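Local coordinates for protein alkyl hydroperoxide reductase E (PDB 5C04) that probably reduces hydrogen peroxide and organic hydroperoxides to water and alcohols as a mycoredoxin-dependent thiol peroxidase, helping to protect the cell against oxidative stress, at residues N32-F37 against T119-R124; I128-M133 against R143-A148. The protein carries 1 engineered substitution. All coordinates share one frame; numbering follows the deposited sequence. Where two conformers were deposited one is given.

Overall arrangement
Both segments of contact 1 precede those of contact 2 along the chain; the contact centres are about 8 Å apart, on the same side of the chain's centre. Both use one mixed sheet of the thioredoxin fold. Contact 1 pairs strand 32-37 with strand 114-122, and strand 128-134, next to the latter, carries contact 2 onto helix 143-150. Two polar links tie the contacts together: a salt bridge from Asp123 OD2 to Arg129 NE (2.6 Å) and a probable hydrogen bond between Thr119 OG1 and Glu132 OE2 (2.7 Å). Trp145 packs on Leu34 and Thr119, and Phe130 meets the same helix, which thus covers three adjacent strands. The side chains of Val36 and Trp145 lie about 8 and 10 Å from that of Cys46, the probable active-site cysteine.

Contact 1: residues N32-F37 against T119-R124; sequences NVLLVF and TFVVDR
Val33 O accepts a hydrogen bond from Val122 N of the neighbouring strand, over 2.8 Å with an N-H...O angle of 164°, and has the CA-H of Val121 beside it, CA to O 3.3 Å. Val33 N returns a bond to Val122 O. Two residues on, Leu35 and Phe120 repeat this reciprocal pattern, Leu35 N lying 2.8 Å from Phe120 O. Such hydrogen-bonded pairs, with Leu34-Val121 as a non-hydrogen-bonded pair between them, define an antiparallel register inside the thioredoxin-fold sheet, where strand 32-37 pairs in parallel with strand 65-71 along its other edge. On the face covered by helix 143-150, Leu34 has CG anti to its backbone N (chi1 180°), and its CD1 reaches Thr119 CG2 at 3.6 Å and Val121 CG2 at 3.8 Å. The reverse face carries Leu35 CD1 near Val122 CG2. There the Phe37 and Phe120 rings meet rim to rim, planes 84° apart, with CE1 of Phe37 3.8 Å from CD1 of Phe120; Tyr105 touches both rings. Where strand 32-37 begins and strand 114-122 has just ended, a water donates to Asn32 OD1 (2.6 Å) and accepts from Arg124 N, bridging the two segments.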
loop_
_atom_site.group_PDB
_atom_site.type_symbol
_atom_site.label_atom_id
_atom_site.label_comp_id
_atom_site.label_asym_id
_atom_site.label_seq_id
_atom_site.Cartn_x
_atom_site.Cartn_y
_atom_site.Cartn_z
ATOM N N ASN A 32 -16.998 -2.111 -23.401
ATOM C CA ASN A 32 -16.874 -3.241 -22.491
ATOM C C ASN A 32 -15.636 -3.010 -21.630
ATOM O O ASN A 32 -14.618 -2.506 -22.117
ATOM C CB ASN A 32 -16.760 -4.560 -23.252
ATOM C CG ASN A 32 -17.904 -4.752 -24.226
ATOM O OD1 ASN A 32 -19.062 -4.763 -23.814
ATOM N ND2 ASN A 32 -17.586 -4.865 -25.513
ATOM N N VAL A 33 -15.735 -3.392 -20.368
ATOM C CA VAL A 33 -14.664 -3.131 -19.401
ATOM C C VAL A 33 -14.149 -4.426 -18.812
ATOM O O VAL A 33 -14.908 -5.197 -18.211
ATOM C CB VAL A 33 -15.124 -2.192 -18.276
ATOM C CG1 VAL A 33 -13.945 -1.844 -17.359
ATOM C CG2 VAL A 33 -15.744 -0.905 -18.805
ATOM N N LEU A 34 -12.832 -4.609 -18.923
ATOM C CA LEU A 34 -12.116 -5.702 -18.286
ATOM C C LEU A 34 -11.595 -5.168 -16.952
ATOM O O LEU A 34 -10.812 -4.203 -16.934
ATOM C CB LEU A 34 -10.927 -6.147 -19.132
ATOM C CG LEU A 34 -10.084 -7.291 -18.578
ATOM C CD1 LEU A 34 -10.826 -8.612 -18.540
ATOM C CD2 LEU A 34 -8.791 -7.416 -19.366
ATOM N N LEU A 35 -12.052 -5.794 -15.882
ATOM C CA LEU A 35 -11.575 -5.477 -14.507
ATOM C C LEU A 35 -10.612 -6.552 -14.063
ATOM O O LEU A 35 -11.004 -7.726 -13.924
ATOM C CB LEU A 35 -12.742 -5.448 -13.522
ATOM C CG LEU A 35 -13.866 -4.460 -13.844
ATOM C CD1 LEU A 35 -14.953 -4.544 -12.797
ATOM C CD2 LEU A 35 -13.344 -3.042 -13.972
ATOM N N VAL A 36 -9.343 -6.161 -13.862
ATOM C CA VAL A 36 -8.294 -7.093 -13.434
ATOM C C VAL A 36 -7.902 -6.759 -11.978
ATOM O O VAL A 36 -7.035 -5.910 -11.710
ATOM C CB VAL A 36 -7.062 -7.061 -14.369
ATOM C CG1 VAL A 36 -6.037 -8.106 -13.926
ATOM C CG2 VAL A 36 -7.496 -7.278 -15.846
ATOM N N PHE A 37 -8.565 -7.428 -11.054
ATOM C CA PHE A 37 -8.164 -7.339 -9.622
ATOM C C PHE A 37 -6.884 -8.121 -9.439
ATOM O O PHE A 37 -6.719 -9.197 -10.016
ATOM C CB PHE A 37 -9.256 -7.900 -8.713
ATOM C CG PHE A 37 -10.492 -7.043 -8.643
ATOM C CD1 PHE A 37 -11.533 -7.199 -9.557
ATOM C CD2 PHE A 37 -10.640 -6.099 -7.639
ATOM C CE1 PHE A 37 -12.687 -6.424 -9.475
ATOM C CE2 PHE A 37 -11.795 -5.327 -7.545
ATOM C CZ PHE A 37 -12.802 -5.483 -8.469
ATOM N N THR A 119 -11.318 -11.501 -11.978
ATOM C CA THR A 119 -11.402 -10.837 -13.264
ATOM C C THR A 119 -12.857 -10.806 -13.705
ATOM O O THR A 119 -13.558 -11.805 -13.572
ATOM C CB THR A 119 -10.635 -11.581 -14.376
ATOM O OG1 THR A 119 -9.447 -12.192 -13.861
ATOM C CG2 THR A 119 -10.338 -10.644 -15.555
ATOM N N PHE A 120 -13.276 -9.680 -14.238
ATOM C CA PHE A 120 -14.628 -9.519 -14.750
ATOM C C PHE A 120 -14.602 -8.801 -16.061
ATOM O O PHE A 120 -13.734 -7.983 -16.337
ATOM C CB PHE A 120 -15.457 -8.702 -13.758
ATOM C CG PHE A 120 -15.543 -9.320 -12.416
ATOM C CD1 PHE A 120 -14.589 -9.007 -11.459
ATOM C CD2 PHE A 120 -16.567 -10.182 -12.077
ATOM C CE1 PHE A 120 -14.631 -9.594 -10.217
ATOM C CE2 PHE A 120 -16.626 -10.768 -10.836
ATOM C CZ PHE A 120 -15.656 -10.458 -9.888
ATOM N N VAL A 121 -15.566 -9.137 -16.922
ATOM C CA VAL A 121 -15.861 -8.306 -18.065
ATOM C C VAL A 121 -17.272 -7.768 -17.876
ATOM O O VAL A 121 -18.207 -8.542 -17.589
ATOM C CB VAL A 121 -15.736 -9.069 -19.387
ATOM C CG1 VAL A 121 -16.235 -8.177 -20.523
ATOM C CG2 VAL A 121 -14.305 -9.535 -19.615
ATOM N N VAL A 122 -17.388 -6.445 -17.989
ATOM C CA VAL A 122 -18.642 -5.722 -17.811
ATOM C C VAL A 122 -19.063 -5.247 -19.179
ATOM O O VAL A 122 -18.291 -4.598 -19.896
ATOM C CB VAL A 122 -18.478 -4.495 -16.869
ATOM C CG1 VAL A 122 -19.812 -3.809 -16.632
ATOM C CG2 VAL A 122 -17.870 -4.909 -15.541
ATOM N N ASP A 123 -20.294 -5.566 -19.579
ATOM C CA ASP A 123 -20.703 -5.166 -20.913
ATOM C C ASP A 123 -21.144 -3.704 -20.929
ATOM O O ASP A 123 -21.103 -3.018 -19.901
ATOM C CB ASP A 123 -21.750 -6.132 -21.509
ATOM C CG ASP A 123 -23.125 -6.010 -20.885
ATOM O OD1 ASP A 123 -23.425 -5.045 -20.147
ATOM O OD2 ASP A 123 -23.951 -6.904 -21.187
ATOM N N ARG A 124 -21.599 -3.226 -22.081
ATOM C CA ARG A 124 -21.918 -1.809 -22.249
ATOM C C ARG A 124 -23.166 -1.375 -21.473
ATOM O O ARG A 124 -23.421 -0.186 -21.325
ATOM C CB ARG A 124 -22.079 -1.474 -23.731
ATOM C CG ARG A 124 -20.775 -1.492 -24.514
ATOM C CD ARG A 124 -21.006 -1.048 -25.948
ATOM N NE ARG A 124 -21.724 -2.056 -26.725
ATOM C CZ ARG A 124 -21.146 -2.968 -27.504
ATOM N NH1 ARG A 124 -21.893 -3.836 -28.173
ATOM N NH2 ARG A 124 -19.825 -3.020 -27.620
HETATM O O HOH W 1 -21.527 -4.801 -24.685
#

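Contact 2: residues I128-M133 against R143-A148; sequences IRFAEM and RLWTDA
Phe130 CB and Ala148 CB touch at 3.7 Å, the apolar centre of the contact. Both CB atoms point toward the opposite segment, and the Phe130 ring lies with CG anti to its backbone N (chi1 172°). From there its outer end reaches the preceding helical turn: CZ is 3.9 Å from Leu144 CB, the two side chains crossing at about a right angle. CE2 comes to 4.0 Å from Trp145 CD1, the phenyl and the five-membered ring meeting obliquely with centroids 6.0 Å apart. Strand and helix axes approach to 9.4 Å, the C-terminal helix of the thioredoxin fold packing on a face of the sheet, here nearly antiparallel to the last strand. Near its start, strand 128-134 has a classic beta bulge, with Arg129 and Phe130 together opposite the single residue Val121, whose side chain packs on Phe130 and Ala148. Further along, Glu132 bears the polar edge, its chain extended beyond CG. Trp145 NE1 donates to its OE2 at 2.9 Å (N-H...O 155°), coming from the syn side but tilted 30° out of the carboxylate plane, while OE2 stays close to the plane of the indole. The same oxygen is probably shared with Thr119 OG1 of the neighbouring strand. OE1 has a salt bridge to Lys134 and lies 3.9 Å from Leu144 CD1.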
loop_
_atom_site.group_PDB
_atom_site.type_symbol
_atom_site.label_atom_id
_atom_site.label_comp_id
_atom_site.label_asym_id
_atom_site.label_seq_id
_atom_site.Cartn_x
_atom_site.Cartn_y
_atom_site.Cartn_z
ATOM N N ILE A 128 -22.251 -8.099 -15.720
ATOM C CA ILE A 128 -21.087 -9.005 -15.713
ATOM C C ILE A 128 -21.351 -10.142 -16.704
ATOM O O ILE A 128 -22.374 -10.835 -16.612
ATOM C CB ILE A 128 -20.800 -9.570 -14.293
ATOM C CG1 ILE A 128 -20.369 -8.434 -13.367
ATOM C CG2 ILE A 128 -19.741 -10.659 -14.327
ATOM C CD1 ILE A 128 -20.348 -8.799 -11.897
ATOM N N ARG A 129 -20.462 -10.274 -17.680
ATOM C CA ARG A 129 -20.578 -11.297 -18.727
ATOM C C ARG A 129 -19.493 -12.365 -18.650
ATOM O O ARG A 129 -19.574 -13.395 -19.336
ATOM C CB ARG A 129 -20.556 -10.620 -20.098
ATOM C CG ARG A 129 -21.723 -9.663 -20.330
ATOM C CD ARG A 129 -23.075 -10.370 -20.322
ATOM N NE ARG A 129 -24.195 -9.431 -20.451
ATOM C CZ ARG A 129 -25.479 -9.768 -20.332
ATOM N NH1 ARG A 129 -25.825 -11.032 -20.091
ATOM N NH2 ARG A 129 -26.431 -8.841 -20.463
ATOM N N PHE A 130 -18.458 -12.101 -17.840
ATOM C CA PHE A 130 -17.397 -13.043 -17.579
ATOM C C PHE A 130 -16.976 -12.795 -16.130
ATOM O O PHE A 130 -16.939 -11.634 -15.694
ATOM C CB PHE A 130 -16.212 -12.798 -18.527
ATOM C CG PHE A 130 -14.999 -13.607 -18.199
ATOM C CD1 PHE A 130 -14.867 -14.925 -18.603
ATOM C CD2 PHE A 130 -13.964 -13.054 -17.448
ATOM C CE1 PHE A 130 -13.730 -15.667 -18.297
ATOM C CE2 PHE A 130 -12.858 -13.792 -17.126
ATOM C CZ PHE A 130 -12.727 -15.096 -17.511
ATOM N N ALA A 131 -16.672 -13.876 -15.415
ATOM C CA ALA A 131 -16.281 -13.778 -14.000
ATOM C C ALA A 131 -15.411 -14.940 -13.592
ATOM O O ALA A 131 -15.771 -16.101 -13.795
ATOM C CB ALA A 131 -17.512 -13.694 -13.105
ATOM N N GLU A 132 -14.251 -14.643 -12.997
ATOM C CA GLU A 132 -13.424 -15.694 -12.447
ATOM C C GLU A 132 -12.728 -15.170 -11.205
ATOM O O GLU A 132 -12.598 -13.940 -11.026
ATOM C CB GLU A 132 -12.376 -16.160 -13.444
ATOM C CG GLU A 132 -11.280 -15.129 -13.695
ATOM C CD GLU A 132 -10.225 -15.513 -14.700
ATOM O OE1 GLU A 132 -10.185 -16.690 -15.161
ATOM O OE2 GLU A 132 -9.405 -14.612 -15.039
ATOM N N MET A 133 -12.267 -16.096 -10.374
ATOM C CA MET A 133 -11.396 -15.732 -9.250
ATOM C C MET A 133 -10.413 -16.828 -8.943
ATOM O O MET A 133 -10.803 -17.929 -8.542
ATOM C CB MET A 133 -12.193 -15.413 -7.987
ATOM C CG MET A 133 -11.365 -14.701 -6.921
ATOM S SD MET A 133 -12.107 -14.682 -5.274
ATOM C CE MET A 133 -11.928 -16.384 -4.753
ATOM N N ARG A 143 -6.199 -15.794 -22.339
ATOM C CA ARG A 143 -7.027 -16.163 -23.496
ATOM C C ARG A 143 -8.533 -16.057 -23.218
ATOM O O ARG A 143 -9.329 -15.726 -24.084
ATOM C CB ARG A 143 -6.728 -17.597 -23.952
ATOM C CG ARG A 143 -5.285 -17.924 -24.270
ATOM C CD ARG A 143 -5.209 -19.387 -24.716
ATOM N NE ARG A 143 -5.780 -20.273 -23.692
ATOM C CZ ARG A 143 -6.348 -21.460 -23.904
ATOM N NH1 ARG A 143 -6.425 -21.986 -25.129
ATOM N NH2 ARG A 143 -6.834 -22.139 -22.866
ATOM N N LEU A 144 -8.921 -16.338 -21.979
ATOM C CA LEU A 144 -10.308 -16.266 -21.583
ATOM C C LEU A 144 -10.797 -14.812 -21.620
ATOM O O LEU A 144 -11.949 -14.507 -21.929
ATOM C CB LEU A 144 -10.493 -16.894 -20.202
ATOM C CG LEU A 144 -9.901 -18.305 -19.972
ATOM C CD1 LEU A 144 -10.083 -18.725 -18.515
ATOM C CD2 LEU A 144 -10.486 -19.346 -20.898
ATOM N N TRP A 145 -9.896 -13.890 -21.273
ATOM C CA TRP A 145 -10.239 -12.492 -21.257
ATOM C C TRP A 145 -10.476 -11.938 -22.643
ATOM O O TRP A 145 -11.463 -11.292 -22.885
ATOM C CB TRP A 145 -9.093 -11.669 -20.628
ATOM C CG TRP A 145 -8.610 -12.110 -19.262
ATOM C CD1 TRP A 145 -9.118 -13.103 -18.442
ATOM C CD2 TRP A 145 -7.530 -11.512 -18.529
ATOM N NE1 TRP A 145 -8.376 -13.179 -17.283
ATOM C CE2 TRP A 145 -7.420 -12.194 -17.300
ATOM C CE3 TRP A 145 -6.644 -10.465 -18.810
ATOM C CZ2 TRP A 145 -6.467 -11.843 -16.335
ATOM C CZ3 TRP A 145 -5.715 -10.124 -17.859
ATOM C CH2 TRP A 145 -5.616 -10.827 -16.659
ATOM N N THR A 146 -9.535 -12.194 -23.544
ATOM C CA THR A 146 -9.714 -11.758 -24.921
ATOM C C THR A 146 -10.952 -12.416 -25.546
ATOM O O THR A 146 -11.690 -11.761 -26.259
ATOM C CB THR A 146 -8.484 -12.047 -25.794
ATOM O OG1 THR A 146 -8.141 -13.424 -25.721
ATOM C CG2 THR A 146 -7.288 -11.250 -25.346
ATOM N N ASP A 147 -11.186 -13.695 -25.263
ATOM C CA ASP A 147 -12.379 -14.364 -25.791
ATOM C C ASP A 147 -13.668 -13.711 -25.311
ATOM O O ASP A 147 -14.610 -13.530 -26.065
ATOM C CB ASP A 147 -12.382 -15.834 -25.387
ATOM C CG ASP A 147 -13.634 -16.544 -25.829
ATOM O OD1 ASP A 147 -13.759 -16.755 -27.052
ATOM O OD2 ASP A 147 -14.514 -16.814 -24.979
ATOM N N ALA A 148 -13.708 -13.359 -24.025
ATOM C CA ALA A 148 -14.875 -12.747 -23.433
ATOM C C ALA A 148 -15.186 -11.387 -24.065
ATOM O O ALA A 148 -16.335 -11.062 -24.349
ATOM C CB ALA A 148 -14.663 -12.595 -21.920
#